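Local coordinates for iron-sulfur cluster assembly protein CyaY (Psychromonas ingrahamii, PDB 4HS5) that probably takes part in iron-sulfur cluster assembly, possibly as a regulator of that process, and probably binds ferrous and ferric iron, at residues L13-K16 / I17-K20; T38-F41 / E42-K46; D83-L86 / T87-A91; A92-K95 / Q96-T100. All blocks are in the same frame, centred on the assembly; numbering follows the deposited sequence.

Interaction 1. Residues L13-K16 / I17-K20; sequences LYQK and IEEK
Leu13 and Ile17, one helical turn apart, make the apolar part of this contact: Leu13 CG lies 4.1 Å from Ile17 CD1, the two side chains running at a slant to each other. Ile17 turns its CG1 back beside its own backbone N (chi1 -69°), which lays that branch against the preceding turn, with CG1 3.3 Å from Leu13 O. The backbone supplies the regular i to i+4 bonds, Ile17 N to Leu13 O at 2.9 Å and Glu19 N to Gln15 O at 2.8 Å among them. On the polar side a water accepts from Gln15 NE2 at 2.8 Å and gives a weak bond to Glu18 OE1, while Glu18 CG sits 3.3 Å from Tyr14 O. Lys16 and Lys20 meet through their aliphatic parts, CG to CG at 4.3 Å, and their ammonium groups stay apart, NZ to NZ 5.3 Å; Lys20 NZ bonds to Glu105 O. Tyr14 OH is bound to Ser35 O, and its ring takes a cation-pi contact from Arg51. Within the frataxin fold this part of helix 3-24, mostly in its second half, packs on Phe85 and Leu86 of helix 85-97 and on Leu37 and Ile49 of strands 36-41 and 46-52.

Interaction 2. Residues T38-F41 / E42-K46; sequences TLEF and ENHTK
Phe41 and Thr45 close this beta hairpin through the backbone, Phe41 N giving Thr45 O a nearly straight bond of 3.1 Å (174° at the hydrogen). A type I turn runs from Phe41 to His44, and His44 N reaches Phe41 O at 2.9 Å, from well above the carbonyl plane. Next to it, Glu40 and Lys46 form a non-hydrogen-bonded antiparallel pair. The side-chain bonds centre on Asn43 OD1, which accepts from Thr45 OG1 at 2.7 Å and from Thr45 N at 3.1 Å, both donors coming from the same face of the amide; the second bond makes an Asx turn. Thr45 OG1 sits between its backbone N and carbonyl carbon (chi1 65°), and this also brings it to the edge of the Phe41 ring, 3.4 Å from CD2. Contacts between charged groups are looser. The extended Glu40 side chain passes Lys46 at a slant, OE1 lying 3.6 Å from CE and 4.4 Å from NZ, too far for a salt bridge. The hairpin joins strands 36-41 and 46-52 and leans on the C-terminal part of helix 85-97: Phe41 packs on Ile93, Gln96 and Ser97, Asn43 ND2 bonds to Gln96 O, and the Phe41 side chain also touches Val28 of strand 28-33.

Interaction 3. Residues D83-L86 / T87-A91; sequences DEFL and TFLSA
Phe85 and Leu89 point the same way from successive turns and lie side by side, ring atom CE2 of Phe85 3.8 Å from Leu89 CD2. At the edge of the Phe85 ring, in its plane, sits Leu86 CG, and Tyr69 meets the same phenyl edge-to-face. The Phe88 ring has Asp83 OD2 3.9 Å from its CD1, the carboxylate and ring planes standing 31° apart; His67 also meets this ring, at an inclined angle. A third flat group, the Glu84 carboxylate, spends both oxygens on the start of the helix. Its OE1 accepts from Thr87 N at 2.8 Å, on the syn side, and from Thr87 OG1 at 2.6 Å, nearly in line with the C-O bond. Its OE2 takes Leu86 N at 3.0 Å, from above the carboxylate plane. The bend in the Glu84 chain at chi2 (-88°) folds the carboxylate back over the first turn. Glu84 is thus the N-cap of helix 85-97, the second helix of the frataxin fold, and its negative charge would probably interact favourably with the positive N-terminal end of the helix dipole. Two amides of the first turn, which have no carbonyl of a preceding turn to bond to, find acceptors in this one side chain. Behind the cap the usual helical bonds begin, Phe88 N to Glu84 O at 2.9 Å and Leu89 N to Phe85 O at 2.8 Å. Ser90 OG bonds to Val101 O, tying the helix to the C-terminal tail, where Phe103 touches Leu86 and Leu89; Phe85 reaches into the core against Leu13, Ile17, Val58 and Leu60.

Interaction 4. Residues A92-K95 / Q96-T100; sequences AIFK and QSKET
Lys98 N bonds to Phe94 O at 2.7 Å, with the donor above the carbonyl plane and the angle at its hydrogen 139°, a bent bond that belongs to a helix coming to its end. Lys98 has left helical geometry with a positive phi (62°), and the backbone of Lys98 and Glu99 then passes beside the Phe94 ring. This change of course brings the Lys98 side chain against the Phe94 ring: CD rests over one face in a CH-pi contact, 4.0 Å from the ring centroid and displaced toward the rim. A bend at chi2 of Lys98 (-53°) folds the chain back, leaving CD 3.1 Å from Phe94 O. Glu99 O lies at the ring edge, in plane, 3.6 Å from Phe94 CD1; the same oxygen is 3.4 Å from Phe94 CA. Two residues earlier, Gln96 N keeps the ordinary helical bond to Ala92 O at 2.9 Å. Ser97 turns its hydroxyl back toward Ile93 O, but the modelled separation is implausibly short and its detail doubtful, while Ser97 N gives that oxygen only a weak bond. Ile93 packs inward on Phe41, Leu47 and Phe103, and Glu99 OE1 accepts from Asp27 N. The chemistry implies a helix end closed mainly by backbone bonds, with a lysine methylene laid on one face of an exposed phenyl ring, a mainly dispersive contact.

Interactions 3 and 4 adjoin in sequence along helix 85-97, their centres 11 Å apart, with no other touch between them. Interaction 1, on helix 3-24, touches interaction 3 directly, with Ile17 CD1 3.7 Å from Phe85 CE2 and Lys16 CE 3.5 Å from Leu86 CD1, which is where the two helices pack together. Interactions 2 and 4 also touch, centres 10 Å apart, with the 42-46 turn against Gln96. Interactions 1 and 4 do not touch, their centres about 17 Å apart. No metal lies within these contacts; in frataxins iron binding is generally linked to an acidic ridge on the first helix and the first strand, and which residues serve here is not established by these contacts.

Interaction 1. Residues L13-K16 / I17-K20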
loop_
_atom_site.group_PDB
_atom_site.type_symbol
_atom_site.label_atom_id
_atom_site.label_comp_id
_atom_site.label_asym_id
_atom_site.label_seq_id
_atom_site.Cartn_x
_atom_site.Cartn_y
_atom_site.Cartn_z
ATOM N N LEU A 13 -4.692 -3.239 6.564
ATOM C CA LEU A 13 -3.771 -3.087 5.445
ATOM C C LEU A 13 -2.495 -2.360 5.836
ATOM O O LEU A 13 -1.395 -2.814 5.519
ATOM C CB LEU A 13 -4.453 -2.348 4.301
ATOM C CG LEU A 13 -3.604 -2.105 3.051
ATOM C CD1 LEU A 13 -3.101 -3.400 2.439
ATOM C CD2 LEU A 13 -4.415 -1.277 2.035
ATOM N N TYR A 14 -2.634 -1.230 6.517
ATOM C CA TYR A 14 -1.469 -0.442 6.878
ATOM C C TYR A 14 -0.570 -1.234 7.808
ATOM O O TYR A 14 0.639 -1.277 7.616
ATOM C CB TYR A 14 -1.874 0.866 7.558
ATOM C CG TYR A 14 -2.243 1.982 6.622
ATOM C CD1 TYR A 14 -2.703 1.726 5.340
ATOM C CD2 TYR A 14 -2.109 3.309 7.021
ATOM C CE1 TYR A 14 -3.041 2.762 4.484
ATOM C CE2 TYR A 14 -2.441 4.348 6.171
ATOM C CZ TYR A 14 -2.893 4.069 4.906
ATOM O OH TYR A 14 -3.217 5.096 4.049
ATOM N N GLN A 15 -1.151 -1.892 8.799
ATOM C CA GLN A 15 -0.324 -2.697 9.693
ATOM C C GLN A 15 0.312 -3.898 8.989
ATOM O O GLN A 15 1.439 -4.268 9.322
ATOM C CB GLN A 15 -1.110 -3.146 10.924
ATOM C CG GLN A 15 -1.493 -1.999 11.834
ATOM C CD GLN A 15 -1.804 -2.454 13.242
ATOM O OE1 GLN A 15 -2.515 -3.437 13.447
ATOM N NE2 GLN A 15 -1.273 -1.735 14.224
ATOM N N LYS A 16 -0.390 -4.499 8.028
ATOM C CA LYS A 16 0.171 -5.597 7.222
ATOM C C LYS A 16 1.381 -5.094 6.439
ATOM O O LYS A 16 2.416 -5.755 6.369
ATOM C CB LYS A 16 -0.886 -6.153 6.266
ATOM C CG LYS A 16 -0.453 -7.358 5.434
ATOM C CD LYS A 16 -1.657 -7.886 4.653
ATOM C CE LYS A 16 -1.374 -9.227 3.987
ATOM N NZ LYS A 16 -1.683 -10.396 4.860
ATOM N N ILE A 17 1.272 -3.899 5.875
ATOM C CA ILE A 17 2.384 -3.347 5.115
ATOM C C ILE A 17 3.579 -3.150 6.039
ATOM O O ILE A 17 4.701 -3.549 5.702
ATOM C CB ILE A 17 1.995 -2.031 4.429
ATOM C CG1 ILE A 17 0.991 -2.298 3.306
ATOM C CG2 ILE A 17 3.232 -1.337 3.875
ATOM C CD1 ILE A 17 0.302 -1.028 2.816
ATOM N N GLU A 18 3.343 -2.579 7.217
ATOM C CA GLU A 18 4.397 -2.330 8.200
ATOM C C GLU A 18 5.036 -3.618 8.705
ATOM O O GLU A 18 6.264 -3.729 8.771
ATOM C CB GLU A 18 3.846 -1.506 9.359
ATOM C CG GLU A 18 3.459 -0.125 8.908
ATOM C CD GLU A 18 2.580 0.593 9.892
ATOM O OE1 GLU A 18 2.252 0.007 10.946
ATOM O OE2 GLU A 18 2.211 1.747 9.597
ATOM N N GLU A 19 4.202 -4.580 9.069
ATOM C CA GLU A 19 4.696 -5.859 9.545
ATOM C C GLU A 19 5.495 -6.604 8.477
ATOM O O GLU A 19 6.539 -7.178 8.794
ATOM C CB GLU A 19 3.534 -6.709 10.053
ATOM C CG GLU A 19 3.963 -7.986 10.742
ATOM C CD GLU A 19 4.309 -9.058 9.746
ATOM O OE1 GLU A 19 3.767 -8.999 8.627
ATOM O OE2 GLU A 19 5.137 -9.935 10.062
ATOM N N LYS A 20 5.011 -6.608 7.233
ATOM C CA LYS A 20 5.691 -7.331 6.150
ATOM C C LYS A 20 7.042 -6.720 5.820
ATOM O O LYS A 20 7.969 -7.444 5.456
ATOM C CB LYS A 20 4.831 -7.415 4.896
ATOM C CG LYS A 20 3.654 -8.371 5.007
ATOM C CD LYS A 20 4.116 -9.828 5.063
ATOM C CE LYS A 20 2.956 -10.732 5.436
ATOM N NZ LYS A 20 3.245 -12.176 5.195
HETATM O O HOH W 1 0.503 0.381 13.857
HETATM O O HOH W 2 0.114 -11.992 4.548
#

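Interaction 2. Residues T38-F41 / E42-K46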
loop_
_atom_site.group_PDB
_atom_site.type_symbol
_atom_site.label_atom_id
_atom_site.label_comp_id
_atom_site.label_asym_id
_atom_site.label_seq_id
_atom_site.Cartn_x
_atom_site.Cartn_y
_atom_site.Cartn_z
ATOM N N THR A 38 3.735 6.821 4.112
ATOM C CA THR A 38 4.806 7.053 3.159
ATOM C C THR A 38 5.905 6.028 3.333
ATOM O O THR A 38 6.377 5.791 4.442
ATOM C CB THR A 38 5.377 8.460 3.325
ATOM O OG1 THR A 38 4.341 9.415 3.059
ATOM C CG2 THR A 38 6.530 8.695 2.357
ATOM N N LEU A 39 6.295 5.405 2.225
ATOM C CA LEU A 39 7.407 4.468 2.242
ATOM C C LEU A 39 8.584 5.143 1.559
ATOM O O LEU A 39 8.432 5.687 0.465
ATOM C CB LEU A 39 7.029 3.200 1.483
ATOM C CG LEU A 39 5.732 2.508 1.901
ATOM C CD1 LEU A 39 5.548 1.214 1.149
ATOM C CD2 LEU A 39 5.736 2.264 3.398
ATOM N N GLU A 40 9.749 5.125 2.191
ATOM C CA GLU A 40 10.940 5.669 1.545
ATOM C C GLU A 40 12.047 4.632 1.431
ATOM O O GLU A 40 12.294 3.850 2.350
ATOM C CB GLU A 40 11.455 6.926 2.251
ATOM C CG GLU A 40 12.708 7.507 1.585
ATOM C CD GLU A 40 12.996 8.940 1.989
ATOM O OE1 GLU A 40 12.182 9.533 2.731
ATOM O OE2 GLU A 40 14.038 9.477 1.547
ATOM N N PHE A 41 12.710 4.648 0.286
ATOM C CA PHE A 41 13.802 3.738 0.018
ATOM C C PHE A 41 15.132 4.489 0.166
ATOM O O PHE A 41 15.155 5.720 0.247
ATOM C CB PHE A 41 13.611 3.142 -1.374
ATOM C CG PHE A 41 12.219 2.593 -1.599
ATOM C CD1 PHE A 41 11.794 1.459 -0.926
ATOM C CD2 PHE A 41 11.337 3.226 -2.466
ATOM C CE1 PHE A 41 10.513 0.953 -1.115
ATOM C CE2 PHE A 41 10.054 2.724 -2.666
ATOM C CZ PHE A 41 9.640 1.591 -1.985
ATOM N N GLU A 42 16.241 3.772 0.242
ATOM C CA GLU A 42 17.482 4.498 0.480
ATOM C C GLU A 42 17.969 5.272 -0.744
ATOM O O GLU A 42 18.809 6.160 -0.614
ATOM C CB GLU A 42 18.572 3.629 1.103
ATOM C CG GLU A 42 18.683 2.236 0.560
ATOM C CD GLU A 42 19.800 1.485 1.246
ATOM O OE1 GLU A 42 20.415 2.071 2.166
ATOM O OE2 GLU A 42 20.062 0.326 0.868
ATOM N N ASN A 43 17.413 4.978 -1.919
ATOM C CA ASN A 43 17.661 5.837 -3.077
ATOM C C ASN A 43 16.848 7.136 -3.042
ATOM O O ASN A 43 16.875 7.917 -3.993
ATOM C CB ASN A 43 17.497 5.088 -4.410
ATOM C CG ASN A 43 16.055 4.683 -4.709
ATOM O OD1 ASN A 43 15.125 4.976 -3.954
ATOM N ND2 ASN A 43 15.868 4.018 -5.843
ATOM N N HIS A 44 16.121 7.330 -1.936
ATOM C CA HIS A 44 15.364 8.551 -1.638
ATOM C C HIS A 44 14.077 8.702 -2.459
ATOM O O HIS A 44 13.407 9.735 -2.379
ATOM C CB HIS A 44 16.239 9.809 -1.743
ATOM C CG HIS A 44 17.304 9.904 -0.691
ATOM N ND1 HIS A 44 18.304 10.852 -0.733
ATOM C CD2 HIS A 44 17.525 9.175 0.429
ATOM C CE1 HIS A 44 19.098 10.701 0.312
ATOM N NE2 HIS A 44 18.646 9.692 1.034
ATOM N N THR A 45 13.745 7.681 -3.245
ATOM C CA THR A 45 12.425 7.618 -3.875
ATOM C C THR A 45 11.387 7.184 -2.841
ATOM O O THR A 45 11.726 6.676 -1.769
ATOM C CB THR A 45 12.376 6.694 -5.115
ATOM O OG1 THR A 45 12.611 5.331 -4.740
ATOM C CG2 THR A 45 13.423 7.128 -6.142
ATOM N N LYS A 46 10.117 7.390 -3.165
ATOM C CA LYS A 46 9.048 7.108 -2.214
ATOM C C LYS A 46 7.845 6.457 -2.874
ATOM O O LYS A 46 7.680 6.490 -4.090
ATOM C CB LYS A 46 8.578 8.406 -1.549
ATOM C CG LYS A 46 9.626 9.167 -0.770
ATOM C CD LYS A 46 9.043 10.486 -0.296
ATOM C CE LYS A 46 10.061 11.313 0.471
ATOM N NZ LYS A 46 9.441 12.569 1.012
#

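Interaction 3. Residues D83-L86 / T87-A91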
loop_
_atom_site.group_PDB
_atom_site.type_symbol
_atom_site.label_atom_id
_atom_site.label_comp_id
_atom_site.label_asym_id
_atom_site.label_seq_id
_atom_site.Cartn_x
_atom_site.Cartn_y
_atom_site.Cartn_z
ATOM N N ASP A 83 -5.449 -4.929 -10.937
ATOM C CA ASP A 83 -4.306 -5.482 -10.218
ATOM C C ASP A 83 -4.552 -5.460 -8.715
ATOM O O ASP A 83 -5.199 -4.551 -8.185
ATOM C CB ASP A 83 -3.024 -4.715 -10.537
ATOM C CG ASP A 83 -2.492 -5.018 -11.926
ATOM O OD1 ASP A 83 -2.956 -6.004 -12.546
ATOM O OD2 ASP A 83 -1.601 -4.269 -12.389
ATOM N N GLU A 84 -4.035 -6.472 -8.033
ATOM C CA GLU A 84 -4.214 -6.549 -6.604
ATOM C C GLU A 84 -3.121 -5.725 -5.910
ATOM O O GLU A 84 -1.962 -5.728 -6.326
ATOM C CB GLU A 84 -4.207 -8.019 -6.175
ATOM C CG GLU A 84 -4.518 -8.246 -4.720
ATOM C CD GLU A 84 -3.291 -8.190 -3.873
ATOM O OE1 GLU A 84 -2.199 -8.492 -4.390
ATOM O OE2 GLU A 84 -3.413 -7.843 -2.688
ATOM N N PHE A 85 -3.520 -5.005 -4.871
ATOM C CA PHE A 85 -2.666 -4.023 -4.212
ATOM C C PHE A 85 -1.329 -4.570 -3.717
ATOM O O PHE A 85 -0.277 -3.982 -3.978
ATOM C CB PHE A 85 -3.436 -3.413 -3.033
ATOM C CG PHE A 85 -2.667 -2.368 -2.273
ATOM C CD1 PHE A 85 -2.784 -1.030 -2.601
ATOM C CD2 PHE A 85 -1.857 -2.724 -1.207
ATOM C CE1 PHE A 85 -2.079 -0.059 -1.889
ATOM C CE2 PHE A 85 -1.144 -1.765 -0.504
ATOM C CZ PHE A 85 -1.253 -0.432 -0.849
ATOM N N LEU A 86 -1.365 -5.655 -2.955
ATOM C CA LEU A 86 -0.143 -6.116 -2.308
ATOM C C LEU A 86 0.860 -6.686 -3.305
ATOM O O LEU A 86 2.071 -6.477 -3.170
ATOM C CB LEU A 86 -0.467 -7.118 -1.203
ATOM C CG LEU A 86 -1.239 -6.490 -0.042
ATOM C CD1 LEU A 86 -1.642 -7.585 0.913
ATOM C CD2 LEU A 86 -0.377 -5.436 0.653
ATOM N N THR A 87 0.336 -7.375 -4.318
ATOM C CA THR A 87 1.125 -7.861 -5.447
ATOM C C THR A 87 1.771 -6.678 -6.166
ATOM O O THR A 87 2.969 -6.674 -6.464
ATOM C CB THR A 87 0.228 -8.643 -6.435
ATOM O OG1 THR A 87 -0.335 -9.777 -5.760
ATOM C CG2 THR A 87 1.038 -9.129 -7.619
ATOM N N PHE A 88 0.968 -5.652 -6.411
ATOM C CA PHE A 88 1.455 -4.489 -7.127
ATOM C C PHE A 88 2.482 -3.713 -6.299
ATOM O O PHE A 88 3.462 -3.185 -6.830
ATOM C CB PHE A 88 0.273 -3.597 -7.506
ATOM C CG PHE A 88 0.651 -2.450 -8.394
ATOM C CD1 PHE A 88 0.793 -2.627 -9.760
ATOM C CD2 PHE A 88 0.868 -1.197 -7.856
ATOM C CE1 PHE A 88 1.143 -1.564 -10.575
ATOM C CE2 PHE A 88 1.220 -0.129 -8.659
ATOM C CZ PHE A 88 1.350 -0.318 -10.025
ATOM N N LEU A 89 2.259 -3.642 -4.989
ATOM C CA LEU A 89 3.146 -2.923 -4.092
ATOM C C LEU A 89 4.519 -3.580 -4.055
ATOM O O LEU A 89 5.540 -2.896 -4.138
ATOM C CB LEU A 89 2.533 -2.860 -2.682
ATOM C CG LEU A 89 3.338 -2.049 -1.680
ATOM C CD1 LEU A 89 3.475 -0.631 -2.192
ATOM C CD2 LEU A 89 2.657 -2.057 -0.321
ATOM N N SER A 90 4.552 -4.908 -3.974
ATOM C CA SER A 90 5.823 -5.632 -4.054
ATOM C C SER A 90 6.560 -5.327 -5.350
ATOM O O SER A 90 7.774 -5.111 -5.337
ATOM C CB SER A 90 5.587 -7.137 -3.986
ATOM O OG SER A 90 5.102 -7.514 -2.716
ATOM N N ALA A 91 5.830 -5.316 -6.461
ATOM C CA ALA A 91 6.436 -5.064 -7.772
ATOM C C ALA A 91 6.978 -3.643 -7.813
ATOM O O ALA A 91 8.074 -3.410 -8.324
ATOM C CB ALA A 91 5.433 -5.292 -8.880
#

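Interaction 4. Residues A92-K95 / Q96-T100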
loop_
_atom_site.group_PDB
_atom_site.type_symbol
_atom_site.label_atom_id
_atom_site.label_comp_id
_atom_site.label_asym_id
_atom_site.label_seq_id
_atom_site.Cartn_x
_atom_site.Cartn_y
_atom_site.Cartn_z
ATOM N N ALA A 92 6.223 -2.697 -7.262
ATOM C CA ALA A 92 6.669 -1.303 -7.251
ATOM C C ALA A 92 7.926 -1.105 -6.416
ATOM O O ALA A 92 8.849 -0.402 -6.834
ATOM C CB ALA A 92 5.553 -0.383 -6.764
ATOM N N ILE A 93 7.963 -1.715 -5.235
ATOM C CA ILE A 93 9.128 -1.646 -4.366
ATOM C C ILE A 93 10.345 -2.210 -5.107
ATOM O O ILE A 93 11.442 -1.653 -5.038
ATOM C CB ILE A 93 8.891 -2.392 -3.027
ATOM C CG1 ILE A 93 7.854 -1.647 -2.170
ATOM C CG2 ILE A 93 10.196 -2.577 -2.256
ATOM C CD1 ILE A 93 7.572 -2.291 -0.817
ATOM N N PHE A 94 10.144 -3.296 -5.851
ATOM C CA PHE A 94 11.252 -3.871 -6.603
ATOM C C PHE A 94 11.621 -3.008 -7.808
ATOM O O PHE A 94 12.799 -2.859 -8.139
ATOM C CB PHE A 94 10.942 -5.297 -7.067
ATOM C CG PHE A 94 12.106 -5.956 -7.748
ATOM C CD1 PHE A 94 13.144 -6.476 -6.999
ATOM C CD2 PHE A 94 12.177 -6.014 -9.129
ATOM C CE1 PHE A 94 14.242 -7.073 -7.617
ATOM C CE2 PHE A 94 13.269 -6.595 -9.759
ATOM C CZ PHE A 94 14.303 -7.125 -9.000
ATOM N N LYS A 95 10.616 -2.467 -8.485
ATOM C CA LYS A 95 10.831 -1.726 -9.724
ATOM C C LYS A 95 11.462 -0.362 -9.474
ATOM O O LYS A 95 12.181 0.153 -10.332
ATOM C CB LYS A 95 9.518 -1.623 -10.505
ATOM C CG LYS A 95 9.322 -0.398 -11.376
ATOM C CD LYS A 95 7.873 -0.369 -11.881
ATOM C CE LYS A 95 6.869 -0.413 -10.719
ATOM N NZ LYS A 95 6.424 0.941 -10.263
ATOM N N GLN A 96 11.237 0.204 -8.290
ATOM C CA GLN A 96 11.831 1.494 -7.933
ATOM C C GLN A 96 13.153 1.362 -7.201
ATOM O O GLN A 96 13.962 2.294 -7.213
ATOM C CB GLN A 96 10.890 2.301 -7.040
ATOM C CG GLN A 96 9.686 2.844 -7.754
ATOM C CD GLN A 96 8.932 3.859 -6.925
ATOM O OE1 GLN A 96 9.427 4.357 -5.906
ATOM N NE2 GLN A 96 7.727 4.188 -7.371
ATOM N N SER A 97 13.371 0.221 -6.556
ATOM C CA SER A 97 14.470 0.104 -5.603
ATOM C C SER A 97 15.193 -1.253 -5.574
ATOM O O SER A 97 16.180 -1.421 -4.856
ATOM C CB SER A 97 13.951 0.426 -4.213
ATOM O OG SER A 97 13.087 -0.609 -3.773
ATOM N N LYS A 98 14.689 -2.218 -6.336
ATOM C CA LYS A 98 15.316 -3.548 -6.452
ATOM C C LYS A 98 15.426 -4.387 -5.169
ATOM O O LYS A 98 16.207 -5.334 -5.112
ATOM C CB LYS A 98 16.672 -3.465 -7.168
ATOM C CG LYS A 98 16.596 -2.831 -8.546
ATOM C CD LYS A 98 15.550 -3.507 -9.421
ATOM C CE LYS A 98 15.124 -2.587 -10.560
ATOM N NZ LYS A 98 14.009 -3.167 -11.351
ATOM N N GLU A 99 14.627 -4.084 -4.151
ATOM C CA GLU A 99 14.582 -4.988 -3.009
ATOM C C GLU A 99 13.246 -5.709 -3.021
ATOM O O GLU A 99 12.300 -5.292 -3.703
ATOM C CB GLU A 99 14.786 -4.254 -1.688
ATOM C CG GLU A 99 15.676 -4.931 -0.666
ATOM C CD GLU A 99 15.965 -4.009 0.514
ATOM O OE1 GLU A 99 15.302 -2.957 0.621
ATOM O OE2 GLU A 99 16.841 -4.338 1.333
ATOM N N THR A 100 13.202 -6.808 -2.286
ATOM C CA THR A 100 12.060 -7.700 -2.306
ATOM C C THR A 100 11.338 -7.666 -0.960
ATOM O O THR A 100 11.938 -7.854 0.101
ATOM C CB THR A 100 12.477 -9.128 -2.709
ATOM O OG1 THR A 100 13.027 -9.108 -4.035
ATOM C CG2 THR A 100 11.292 -10.074 -2.684
#